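Local coordinates for protein membrane-bound protease PH1510 (Pyrococcus horikoshii, PDB 6M4B) that cleaves proteins, preferentially near hydrophobic or aromatic residues, and degrades a stomatin homologue in vitro, as a membrane-bound serine protease with a ClpP-like N-terminal domain, at residues 13-18 with 28-33. The protein carries 1 engineered substitution. Numbering follows the deposited sequence.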
# COMPACT_ATOMS: atom_id res chain seq x y z
N ALA A 13 -17.07 12.00 -11.13
CA ALA A 13 -16.79 13.12 -10.26
C ALA A 13 -15.55 13.83 -10.73
O ALA A 13 -14.80 13.33 -11.57
CB ALA A 13 -16.65 12.67 -8.84
N GLN A 14 -15.35 15.02 -10.20
CA GLN A 14 -14.24 15.86 -10.59
C GLN A 14 -13.42 16.10 -9.34
O GLN A 14 -13.99 16.39 -8.28
CB GLN A 14 -14.71 17.19 -11.09
CG GLN A 14 -15.53 17.17 -12.36
CD GLN A 14 -15.70 18.55 -12.95
OE1 GLN A 14 -14.91 18.98 -13.78
NE2 GLN A 14 -16.73 19.25 -12.51
N ILE A 15 -12.10 15.95 -9.46
CA ILE A 15 -11.17 16.34 -8.41
C ILE A 15 -10.06 17.18 -9.04
O ILE A 15 -9.36 16.73 -9.97
CB ILE A 15 -10.70 15.12 -7.59
CG1 ILE A 15 -11.87 14.62 -6.74
CG2 ILE A 15 -9.53 15.48 -6.66
CD1 ILE A 15 -11.67 13.27 -6.13
N LYS A 16 -9.97 18.42 -8.56
CA LYS A 16 -9.01 19.40 -9.03
C LYS A 16 -8.18 19.99 -7.89
O LYS A 16 -8.65 20.06 -6.75
CB LYS A 16 -9.73 20.53 -9.74
CG LYS A 16 -10.67 20.08 -10.84
CD LYS A 16 -11.00 21.20 -11.81
CE LYS A 16 -12.06 20.79 -12.82
NZ LYS A 16 -11.94 21.56 -14.09
N GLY A 17 -6.98 20.46 -8.21
CA GLY A 17 -6.13 21.16 -7.23
C GLY A 17 -5.17 20.25 -6.48
O GLY A 17 -4.98 19.08 -6.83
N GLN A 18 -4.57 20.79 -5.42
CA GLN A 18 -3.56 20.08 -4.68
C GLN A 18 -4.15 18.90 -3.96
O GLN A 18 -5.25 18.96 -3.50
CB GLN A 18 -2.84 21.00 -3.69
CG GLN A 18 -1.93 22.00 -4.38
CD GLN A 18 -0.64 22.24 -3.61
OE1 GLN A 18 -0.39 23.34 -3.12
NE2 GLN A 18 0.18 21.19 -3.49
N ASP A 28 -13.01 9.54 -0.80
CA ASP A 28 -13.76 8.61 0.07
C ASP A 28 -15.29 8.75 -0.15
O ASP A 28 -16.02 7.74 -0.25
CB ASP A 28 -13.42 8.80 1.54
CG ASP A 28 -14.08 7.78 2.45
OD1 ASP A 28 -14.30 6.62 2.06
OD2 ASP A 28 -14.38 8.14 3.62
N ARG A 29 -15.75 10.00 -0.20
CA ARG A 29 -17.20 10.25 -0.30
C ARG A 29 -17.72 9.78 -1.65
O ARG A 29 -18.67 8.98 -1.68
CB ARG A 29 -17.51 11.75 -0.07
CG ARG A 29 -19.00 12.13 -0.10
CD ARG A 29 -19.23 13.65 0.21
NE ARG A 29 -20.50 14.11 -0.39
CZ ARG A 29 -20.67 14.56 -1.64
NH1 ARG A 29 -21.88 14.94 -2.04
NH2 ARG A 29 -19.65 14.65 -2.49
N TYR A 30 -17.09 10.23 -2.73
CA TYR A 30 -17.51 9.88 -4.09
C TYR A 30 -17.49 8.35 -4.33
O TYR A 30 -18.41 7.77 -4.90
CB TYR A 30 -16.60 10.54 -5.13
CG TYR A 30 -16.71 12.05 -5.26
CD1 TYR A 30 -17.95 12.69 -5.29
CD2 TYR A 30 -15.57 12.84 -5.41
CE1 TYR A 30 -18.04 14.07 -5.44
CE2 TYR A 30 -15.65 14.22 -5.57
CZ TYR A 30 -16.90 14.84 -5.58
OH TYR A 30 -17.01 16.21 -5.73
N ILE A 31 -16.45 7.68 -3.88
CA ILE A 31 -16.35 6.23 -4.07
C ILE A 31 -17.39 5.53 -3.21
O ILE A 31 -18.01 4.55 -3.64
CB ILE A 31 -14.92 5.72 -3.80
CG1 ILE A 31 -13.94 6.30 -4.82
CG2 ILE A 31 -14.85 4.19 -3.87
CD1 ILE A 31 -12.47 6.15 -4.46
N THR A 32 -17.60 6.01 -1.98
CA THR A 32 -18.57 5.35 -1.07
C THR A 32 -19.98 5.41 -1.68
O THR A 32 -20.70 4.39 -1.76
CB THR A 32 -18.59 5.95 0.36
OG1 THR A 32 -17.26 5.92 0.90
CG2 THR A 32 -19.48 5.13 1.26
N ILE A 33 -20.33 6.58 -2.17
CA ILE A 33 -21.62 6.75 -2.84
C ILE A 33 -21.79 5.74 -3.97
O ILE A 33 -22.75 4.98 -4.00
CB ILE A 33 -21.80 8.19 -3.37
CG1 ILE A 33 -21.98 9.15 -2.20
CG2 ILE A 33 -23.02 8.27 -4.29
CD1 ILE A 33 -21.86 10.63 -2.56
O HOH W 1 -17.52 16.46 -8.42
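The hydroxyl of Tyr30 and the backbone amide of Gln14 meet through one water: its oxygen lies 2.7 Å from Tyr30 OH and, as acceptor, 3.2 Å from Gln14 N. No direct hydrogen bond joins the two segments, so this water is the polar link between the first strand and first helix of the beta-alpha-beta unit 9-16, 21-36, 41-47, part of the ClpP/crotonase-like protease domain. Helix 28-33 runs nearly antiparallel to strand 13-16, at 166° and with 10.0 Å between their axes, and the Tyr30 ring lies flat in that gap, one face against the strand. Its CG stands beside the backbone N and anti to the carbonyl carbon (chi1 -69°), which lays the ring face-on over Ala13, with its OH reaching out beside Gln14. There the methyl of Ala13 sits squarely over one face in a CH-pi contact, CB 3.5 Å from the ring centroid and only 8° off the normal. Ile15 meets the same ring at its edge: CD1 lies in the ring plane, 4.0 Å from Tyr30 CD2, and CG1 is about as near CE2, Ile15 and Tyr30 running past one another and pointing opposite ways. A leucine in place of Tyr30 would probably lose the water bridge to the strand and leave the Ala13 methyl without the flat surface it rests on. Further around, Tyr30 touches Ile42 of strand 41-47 as well as Leu208 and Pro210 of the C-terminal loop, while Ile15 also packs on Phe27 of helix 21-36. Between the methyl and the water, the backbone of the strand adds a last approach to the ring, Gln14 O coming in obliquely to 3.8 Å from Tyr30 CE2.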